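Putrescine aminotransferase (Halomonas elongata DSM 2581, PDB 6GWI) probably transfers amino groups from amines such as putrescine to carbonyl acceptors, using pyridoxal-5'-phosphate, as a member of the class-III aminotransferases. Local coordinates at residues S360-I366 with A439-D444; L395-C401 with T446-L450; R357-L361 with I432-V436. All blocks are in the same frame, centred on the assembly; numbering follows the deposited sequence.

Overall arrangement
All three contacts show how one long helix near the C-terminus can serve several packing partners: helix 429-450 supplies one side of each. Contact 3, the most buried, packs helix 342-359 against its early turns; contact 1 follows with the loop after that helix, sharing Ser360 and Leu361, about 9 Å away centre to centre; contact 2 brings helix 397-407 to its last turns. Between contacts 1 and 2, Ile366 packs on Thr446 and Ala447, and Leu443 on Cys401; contacts 2 and 3 do not touch. Chemistry changes with place: a salt bridge edges the apolar core of contact 3; contacts 1 and 2 are both partly buried, but contact 1 adds two hydrogen bonds, whereas contact 2, at the end of the modelled helix, is mainly apolar.

Contact 1 of 3, residues S360-I366 with A439-D444; sequences SLVDHPI and ARRALD
Leu443 (m, t) forms the apolar centre. Its CD1 lies 4.1 Å from Leu361 CD2, its CD2 4.1 Å from Ile366 CD1, and its CB sits over the face of the His364 ring, a CH-pi contact 3.6 Å from the centroid. Residues 439-444 are regular helix; 361-364 form a type I beta turn, closed by His364 N to Leu361 O at 3.2 Å. The nearest CA pairs are Leu361-Arg440 (7.1 Å) and Ile366-Leu443 (7.4 Å). With chi1 t, His364 donates from NE2 to Asp444 OD1 (2.7 Å), a His-carboxylate hydrogen bond, while its ND1 accepts from Ile366 N (3.2 Å), so one imidazole ties turn to helix. At the edge, Arg440 (t, t, m) reaches outward: NH2 donates to Ser360 O (2.9 Å), NH1 makes a long salt bridge to Asp363 OD2 (3.8 Å), and Leu361 CD2 lies over the guanidinium face. This helix-to-strand connection packs on helix 429-450; strand 376-381 adds Leu379 and Leu381 to the core, and Cys401 of helix 397-407 meets Leu443.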
loop_
_atom_site.group_PDB
_atom_site.type_symbol
_atom_site.label_atom_id
_atom_site.label_comp_id
_atom_site.label_asym_id
_atom_site.label_seq_id
_atom_site.Cartn_x
_atom_site.Cartn_y
_atom_site.Cartn_z
ATOM N N SER B 360 -9.192 34.944 15.767
ATOM C CA SER B 360 -9.825 35.405 16.995
ATOM C C SER B 360 -9.368 34.612 18.214
ATOM O O SER B 360 -9.708 34.993 19.340
ATOM C CB SER B 360 -11.348 35.321 16.866
ATOM O OG SER B 360 -11.812 34.001 17.092
ATOM N N LEU B 361 -8.612 33.534 18.020
ATOM C CA LEU B 361 -8.102 32.727 19.120
ATOM C C LEU B 361 -6.726 33.171 19.607
ATOM O O LEU B 361 -6.235 32.619 20.596
ATOM C CB LEU B 361 -8.038 31.252 18.706
ATOM C CG LEU B 361 -9.374 30.568 18.414
ATOM C CD1 LEU B 361 -9.154 29.216 17.753
ATOM C CD2 LEU B 361 -10.186 30.409 19.692
ATOM N N VAL B 362 -6.096 34.150 18.949
ATOM C CA VAL B 362 -4.736 34.530 19.322
ATOM C C VAL B 362 -4.708 35.217 20.681
ATOM O O VAL B 362 -3.683 35.194 21.373
ATOM C CB VAL B 362 -4.106 35.428 18.239
ATOM C CG1 VAL B 362 -4.136 34.735 16.885
ATOM C CG2 VAL B 362 -4.816 36.778 18.176
ATOM N N ASP B 363 -5.810 35.845 21.084
ATOM C CA ASP B 363 -5.874 36.534 22.366
ATOM C C ASP B 363 -6.244 35.611 23.522
ATOM O O ASP B 363 -6.410 36.090 24.647
ATOM C CB ASP B 363 -6.863 37.706 22.290
ATOM C CG ASP B 363 -8.244 37.287 21.821
ATOM O OD1 ASP B 363 -8.935 38.123 21.200
ATOM O OD2 ASP B 363 -8.628 36.118 22.037
ATOM N N HIS B 364 -6.379 34.310 23.278
ATOM C CA HIS B 364 -6.687 33.382 24.355
ATOM C C HIS B 364 -5.493 33.264 25.303
ATOM O O HIS B 364 -4.341 33.396 24.882
ATOM C CB HIS B 364 -7.038 32.007 23.792
ATOM C CG HIS B 364 -7.611 31.069 24.808
ATOM N ND1 HIS B 364 -6.826 30.360 25.693
ATOM C CD2 HIS B 364 -8.890 30.712 25.074
ATOM C CE1 HIS B 364 -7.597 29.619 26.468
ATOM N NE2 HIS B 364 -8.854 29.810 26.109
ATOM N N PRO B 365 -5.744 33.022 26.593
ATOM C CA PRO B 365 -4.629 32.982 27.553
ATOM C C PRO B 365 -3.506 32.008 27.215
ATOM O O PRO B 365 -2.367 32.258 27.630
ATOM C CB PRO B 365 -5.324 32.597 28.870
ATOM C CG PRO B 365 -6.771 32.985 28.701
ATOM C CD PRO B 365 -7.032 33.300 27.256
ATOM N N ILE B 366 -3.760 30.918 26.481
ATOM C CA ILE B 366 -2.727 29.914 26.250
ATOM C C ILE B 366 -2.409 29.716 24.770
ATOM O O ILE B 366 -1.740 28.746 24.416
ATOM C CB ILE B 366 -3.090 28.561 26.901
ATOM C CG1 ILE B 366 -4.411 28.014 26.348
ATOM C CG2 ILE B 366 -3.131 28.687 28.420
ATOM C CD1 ILE B 366 -4.616 26.526 26.620
ATOM N N ALA B 439 -13.419 24.897 19.902
ATOM C CA ALA B 439 -11.997 25.007 20.203
ATOM C C ALA B 439 -11.762 25.910 21.406
ATOM O O ALA B 439 -11.030 25.549 22.336
ATOM C CB ALA B 439 -11.248 25.534 18.977
ATOM N N ARG B 440 -12.397 27.087 21.418
ATOM C CA ARG B 440 -12.188 28.027 22.512
ATOM C C ARG B 440 -12.658 27.436 23.835
ATOM O O ARG B 440 -12.001 27.599 24.869
ATOM C CB ARG B 440 -12.934 29.330 22.233
ATOM C CG ARG B 440 -12.640 30.438 23.231
ATOM C CD ARG B 440 -13.427 31.699 22.905
ATOM N NE ARG B 440 -13.150 32.214 21.566
ATOM C CZ ARG B 440 -12.183 33.070 21.254
ATOM N NH1 ARG B 440 -11.357 33.533 22.184
ATOM N NH2 ARG B 440 -12.045 33.463 19.996
ATOM N N ARG B 441 -13.799 26.741 23.818
ATOM C CA ARG B 441 -14.294 26.094 25.028
ATOM C C ARG B 441 -13.281 25.091 25.563
ATOM O O ARG B 441 -13.013 25.051 26.769
ATOM C CB ARG B 441 -15.633 25.415 24.731
ATOM C CG ARG B 441 -16.385 24.916 25.954
ATOM C CD ARG B 441 -17.815 24.530 25.584
ATOM N NE ARG B 441 -18.517 25.627 24.920
ATOM C CZ ARG B 441 -19.591 25.481 24.149
ATOM N NH1 ARG B 441 -20.101 24.275 23.928
ATOM N NH2 ARG B 441 -20.151 26.544 23.591
ATOM N N ALA B 442 -12.693 24.283 24.676
ATOM C CA ALA B 442 -11.678 23.325 25.104
ATOM C C ALA B 442 -10.417 24.038 25.575
ATOM O O ALA B 442 -9.774 23.603 26.538
ATOM C CB ALA B 442 -11.356 22.362 23.962
ATOM N N LEU B 443 -10.044 25.131 24.908
ATOM C CA LEU B 443 -8.890 25.901 25.355
ATOM C C LEU B 443 -9.138 26.489 26.738
ATOM O O LEU B 443 -8.258 26.449 27.605
ATOM C CB LEU B 443 -8.572 27.004 24.349
ATOM C CG LEU B 443 -8.015 26.573 22.992
ATOM C CD1 LEU B 443 -8.047 27.755 22.037
ATOM C CD2 LEU B 443 -6.605 26.029 23.125
ATOM N N ASP B 444 -10.334 27.040 26.962
ATOM C CA ASP B 444 -10.693 27.526 28.288
ATOM C C ASP B 444 -10.521 26.430 29.333
ATOM O O ASP B 444 -9.897 26.640 30.379
ATOM C CB ASP B 444 -12.137 28.034 28.296
ATOM C CG ASP B 444 -12.329 29.274 27.448
ATOM O OD1 ASP B 444 -11.325 29.928 27.099
ATOM O OD2 ASP B 444 -13.494 29.600 27.139
#

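Contact 2 of 3, residues L395-C401 with T446-L450; sequences LGAGNLC and TARQL
Two helix ends meet obliquely here, and the fit depends on a few well-placed bumps. The short axes of 397-401 and 446-450 approach to 10.2 Å with their N-to-C directions at 129°; the nearest CA atoms are those of Cys401 and Thr446, 5.5 Å apart. Gly396, the N-cap residue, has positive phi (53°) as the chain passes from Leu395 into the helix. Leu400, with chi1 t and chi2 p, is the main bump of the first helix: its CD2 enters the hollow between Thr446, Gln449 and Leu450, lying 4.2 Å from Thr446 CG2, 3.7 Å from Gln449 CD and 4.0 Å from Leu450 CG.

The reciprocal bump is Leu450, chi1 m and chi2 t, which fills the recess lined by Leu395, Ala397 and Leu400. Its CD2 is 4.0 Å from Leu395 CB and its CD1 3.8 Å from Ala397 CB, where the small alanine leaves room for the methyl. Class-III aminotransferases have the fold type I architecture of PLP enzymes, and this packing lies in its C-terminal small domain, beside the antiparallel sheet of strands 367-373, 376-381, 418-421 and 413-415.

Toward the other end the gap tightens. Thr446, chi1 m, sets OG1 3.3 Å from Cys401 CA and CG2 4.0 Å from Ala397 O, while its hydroxyl hydrogen-bonds to Ala442 O within its own helix. Ile366 packs beside Thr446, and Phe391 beside Ala397.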
loop_
_atom_site.group_PDB
_atom_site.type_symbol
_atom_site.label_atom_id
_atom_site.label_comp_id
_atom_site.label_asym_id
_atom_site.label_seq_id
_atom_site.Cartn_x
_atom_site.Cartn_y
_atom_site.Cartn_z
ATOM N N LEU B 395 3.152 17.642 31.272
ATOM C CA LEU B 395 1.762 18.033 31.472
ATOM C C LEU B 395 0.877 17.701 30.276
ATOM O O LEU B 395 -0.350 17.677 30.422
ATOM C CB LEU B 395 1.690 19.532 31.774
ATOM C CG LEU B 395 2.369 19.981 33.073
ATOM C CD1 LEU B 395 2.328 21.498 33.208
ATOM C CD2 LEU B 395 1.732 19.325 34.289
ATOM N N GLY B 396 1.464 17.429 29.112
ATOM C CA GLY B 396 0.690 17.066 27.941
ATOM C C GLY B 396 -0.402 18.062 27.615
ATOM O O GLY B 396 -1.562 17.681 27.430
ATOM N N ALA B 397 -0.040 19.344 27.542
ATOM C CA ALA B 397 -1.025 20.380 27.255
ATOM C C ALA B 397 -1.790 20.080 25.972
ATOM O O ALA B 397 -3.014 20.241 25.918
ATOM C CB ALA B 397 -0.336 21.742 27.159
ATOM N N GLY B 398 -1.081 19.650 24.925
ATOM C CA GLY B 398 -1.736 19.405 23.650
ATOM C C GLY B 398 -2.686 18.222 23.695
ATOM O O GLY B 398 -3.812 18.296 23.194
ATOM N N ASN B 399 -2.246 17.111 24.293
ATOM C CA ASN B 399 -3.117 15.946 24.408
ATOM C C ASN B 399 -4.340 16.257 25.260
ATOM O O ASN B 399 -5.443 15.770 24.977
ATOM C CB ASN B 399 -2.347 14.765 24.997
ATOM C CG ASN B 399 -1.245 14.273 24.083
ATOM O OD1 ASN B 399 -1.202 14.618 22.901
ATOM N ND2 ASN B 399 -0.354 13.454 24.622
ATOM N N LEU B 400 -4.164 17.046 26.323
ATOM C CA LEU B 400 -5.300 17.438 27.149
ATOM C C LEU B 400 -6.291 18.272 26.348
ATOM O O LEU B 400 -7.503 18.029 26.391
ATOM C CB LEU B 400 -4.820 18.209 28.378
ATOM C CG LEU B 400 -5.925 18.728 29.302
ATOM C CD1 LEU B 400 -6.804 17.590 29.807
ATOM C CD2 LEU B 400 -5.316 19.487 30.472
ATOM N N CYS B 401 -5.794 19.273 25.618
ATOM C CA CYS B 401 -6.669 20.062 24.759
ATOM C C CYS B 401 -7.365 19.181 23.730
ATOM O O CYS B 401 -8.557 19.356 23.457
ATOM C CB CYS B 401 -5.871 21.163 24.064
ATOM S SG CYS B 401 -6.893 22.333 23.147
ATOM N N THR B 446 -8.797 23.668 29.110
ATOM C CA THR B 446 -7.395 23.275 29.207
ATOM C C THR B 446 -6.623 24.233 30.106
ATOM O O THR B 446 -5.890 23.806 31.005
ATOM C CB THR B 446 -6.761 23.232 27.815
ATOM O OG1 THR B 446 -7.472 22.302 26.988
ATOM C CG2 THR B 446 -5.295 22.821 27.902
ATOM N N ALA B 447 -6.772 25.538 29.872
ATOM C CA ALA B 447 -6.037 26.519 30.661
ATOM C C ALA B 447 -6.402 26.425 32.136
ATOM O O ALA B 447 -5.526 26.504 33.005
ATOM C CB ALA B 447 -6.302 27.927 30.130
ATOM N N ARG B 448 -7.693 26.262 32.444
ATOM C CA ARG B 448 -8.100 26.166 33.841
ATOM C C ARG B 448 -7.468 24.951 34.516
ATOM O O ARG B 448 -6.956 25.047 35.637
ATOM C CB ARG B 448 -9.627 26.118 33.970
ATOM C CG ARG B 448 -10.264 27.505 34.062
ATOM C CD ARG B 448 -11.769 27.474 34.340
ATOM N NE ARG B 448 -12.590 26.780 33.352
ATOM C CZ ARG B 448 -13.261 27.379 32.370
ATOM N NH1 ARG B 448 -13.206 28.696 32.214
ATOM N NH2 ARG B 448 -13.994 26.652 31.538
ATOM N N GLN B 449 -7.492 23.796 33.844
ATOM C CA GLN B 449 -6.994 22.575 34.467
ATOM C C GLN B 449 -5.492 22.618 34.726
ATOM O O GLN B 449 -5.025 22.052 35.721
ATOM C CB GLN B 449 -7.315 21.363 33.593
ATOM C CG GLN B 449 -6.747 20.065 34.147
ATOM C CD GLN B 449 -7.360 18.828 33.528
ATOM O OE1 GLN B 449 -8.467 18.867 32.990
ATOM N NE2 GLN B 449 -6.636 17.716 33.597
ATOM N N LEU B 450 -4.720 23.264 33.855
ATOM C CA LEU B 450 -3.275 23.305 34.039
ATOM C C LEU B 450 -2.812 24.413 34.976
ATOM O O LEU B 450 -1.654 24.385 35.408
ATOM C CB LEU B 450 -2.580 23.461 32.684
ATOM C CG LEU B 450 -2.679 22.254 31.751
ATOM C CD1 LEU B 450 -2.156 22.608 30.370
ATOM C CD2 LEU B 450 -1.914 21.066 32.320
#

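Contact 3 of 3, residues R357-L361 with I432-V436; sequences RWASL and IDELV
Arg357, in the last turn of helix 342-359, points its CB toward residues 432-436, regular helix (Val436 N to Ile432 O 3.1 Å). With chi1 and chi2 both m, it brings NE within 3.0 Å of Asp433 OD1 in a salt bridge; Tyr353 OH hydrogen-bonds to both partners. Inward of the salt bridge, Arg357 CB lies 4.0 Å from Val436 CG2 and Arg357 O 3.6 Å from Val436 CG1 (chi1 t). Trp358 and Val436 form the nearest CA pair, 6.6 Å. The indole, chi1 t, reaches Leu435 CD2 from CZ3 (3.7 Å) and presents its edge to Val436 CG2 from CE3 (4.1 Å). Here the backbone bonds three residues back, Ser360 N to Arg357 O (3.2 Å) and Leu361 N to Trp358 O (3.1 Å), and Ser360 OG, chi1 p, donates to Arg357 O (2.8 Å). Leu361 sets CG 4.0 Å from Val436 CG1, so Arg357, Trp358, Ser360 and Leu361 all pack on the valine. Thus a helix end and the residues after it pack on a second helix, a charge pair at the margin. Strand 376-381 lies alongside: Trp358 NE1 hydrogen-bonds to Ala378 O, Leu379 touches Trp358 and Leu361, and Leu50 of strand 48-50 meets Leu435.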
loop_
_atom_site.group_PDB
_atom_site.type_symbol
_atom_site.label_atom_id
_atom_site.label_comp_id
_atom_site.label_asym_id
_atom_site.label_seq_id
_atom_site.Cartn_x
_atom_site.Cartn_y
_atom_site.Cartn_z
ATOM N N ARG B 357 -11.719 33.894 11.532
ATOM C CA ARG B 357 -12.285 33.268 12.722
ATOM C C ARG B 357 -11.197 32.585 13.543
ATOM O O ARG B 357 -11.218 32.627 14.779
ATOM C CB ARG B 357 -13.363 32.260 12.323
ATOM C CG ARG B 357 -14.595 32.853 11.638
ATOM C CD ARG B 357 -15.312 33.895 12.488
ATOM N NE ARG B 357 -16.676 34.121 12.011
ATOM C CZ ARG B 357 -17.513 35.029 12.508
ATOM N NH1 ARG B 357 -17.134 35.819 13.504
ATOM N NH2 ARG B 357 -18.734 35.148 12.004
ATOM N N TRP B 358 -10.238 31.946 12.868
ATOM C CA TRP B 358 -9.118 31.314 13.557
ATOM C C TRP B 358 -8.276 32.342 14.303
ATOM O O TRP B 358 -7.808 32.081 15.418
ATOM C CB TRP B 358 -8.263 30.562 12.540
ATOM C CG TRP B 358 -7.386 29.478 13.085
ATOM C CD1 TRP B 358 -6.025 29.407 12.997
ATOM C CD2 TRP B 358 -7.806 28.287 13.761
ATOM N NE1 TRP B 358 -5.571 28.253 13.586
ATOM C CE2 TRP B 358 -6.645 27.547 14.063
ATOM C CE3 TRP B 358 -9.048 27.775 14.145
ATOM C CZ2 TRP B 358 -6.690 26.327 14.730
ATOM C CZ3 TRP B 358 -9.090 26.565 14.813
ATOM C CH2 TRP B 358 -7.919 25.855 15.099
ATOM N N ALA B 359 -8.065 33.516 13.698
ATOM C CA ALA B 359 -7.250 34.554 14.316
ATOM C C ALA B 359 -7.889 35.138 15.569
ATOM O O ALA B 359 -7.191 35.782 16.359
ATOM C CB ALA B 359 -6.975 35.676 13.314
ATOM N N SER B 360 -9.192 34.944 15.767
ATOM C CA SER B 360 -9.825 35.405 16.995
ATOM C C SER B 360 -9.368 34.612 18.214
ATOM O O SER B 360 -9.708 34.993 19.340
ATOM C CB SER B 360 -11.348 35.321 16.866
ATOM O OG SER B 360 -11.812 34.001 17.092
ATOM N N LEU B 361 -8.612 33.534 18.020
ATOM C CA LEU B 361 -8.102 32.727 19.120
ATOM C C LEU B 361 -6.726 33.171 19.607
ATOM O O LEU B 361 -6.235 32.619 20.596
ATOM C CB LEU B 361 -8.038 31.252 18.706
ATOM C CG LEU B 361 -9.374 30.568 18.414
ATOM C CD1 LEU B 361 -9.154 29.216 17.753
ATOM C CD2 LEU B 361 -10.186 30.409 19.692
ATOM N N ILE B 432 -17.752 26.193 10.397
ATOM C CA ILE B 432 -16.481 26.760 10.845
ATOM C C ILE B 432 -16.677 27.535 12.141
ATOM O O ILE B 432 -15.844 27.469 13.053
ATOM C CB ILE B 432 -15.857 27.645 9.747
ATOM C CG1 ILE B 432 -15.271 26.771 8.636
ATOM C CG2 ILE B 432 -14.781 28.562 10.341
ATOM C CD1 ILE B 432 -14.873 27.539 7.389
ATOM N N ASP B 433 -17.770 28.300 12.234
ATOM C CA ASP B 433 -18.086 29.009 13.470
ATOM C C ASP B 433 -18.164 28.047 14.648
ATOM O O ASP B 433 -17.589 28.302 15.713
ATOM C CB ASP B 433 -19.408 29.764 13.320
ATOM C CG ASP B 433 -19.293 30.977 12.423
ATOM O OD1 ASP B 433 -18.168 31.492 12.250
ATOM O OD2 ASP B 433 -20.331 31.415 11.885
ATOM N N GLU B 434 -18.901 26.945 14.485
ATOM C CA GLU B 434 -19.011 25.963 15.555
ATOM C C GLU B 434 -17.641 25.415 15.936
ATOM O O GLU B 434 -17.344 25.234 17.122
ATOM C CB GLU B 434 -19.942 24.825 15.127
ATOM C CG GLU B 434 -20.207 23.786 16.210
ATOM C CD GLU B 434 -20.962 22.574 15.693
ATOM O OE1 GLU B 434 -21.184 22.489 14.469
ATOM O OE2 GLU B 434 -21.336 21.707 16.512
ATOM N N LEU B 435 -16.789 25.157 14.940
ATOM C CA LEU B 435 -15.459 24.619 15.206
ATOM C C LEU B 435 -14.661 25.528 16.131
ATOM O O LEU B 435 -14.112 25.077 17.144
ATOM C CB LEU B 435 -14.719 24.414 13.880
ATOM C CG LEU B 435 -13.353 23.726 13.905
ATOM C CD1 LEU B 435 -13.070 23.105 12.540
ATOM C CD2 LEU B 435 -12.229 24.679 14.286
ATOM N N VAL B 436 -14.574 26.816 15.796
ATOM C CA VAL B 436 -13.773 27.740 16.592
ATOM C C VAL B 436 -14.359 27.896 17.991
ATOM O O VAL B 436 -13.621 27.958 18.983
ATOM C CB VAL B 436 -13.651 29.093 15.865
ATOM C CG1 VAL B 436 -12.937 30.114 16.738
ATOM C CG2 VAL B 436 -12.919 28.907 14.539
#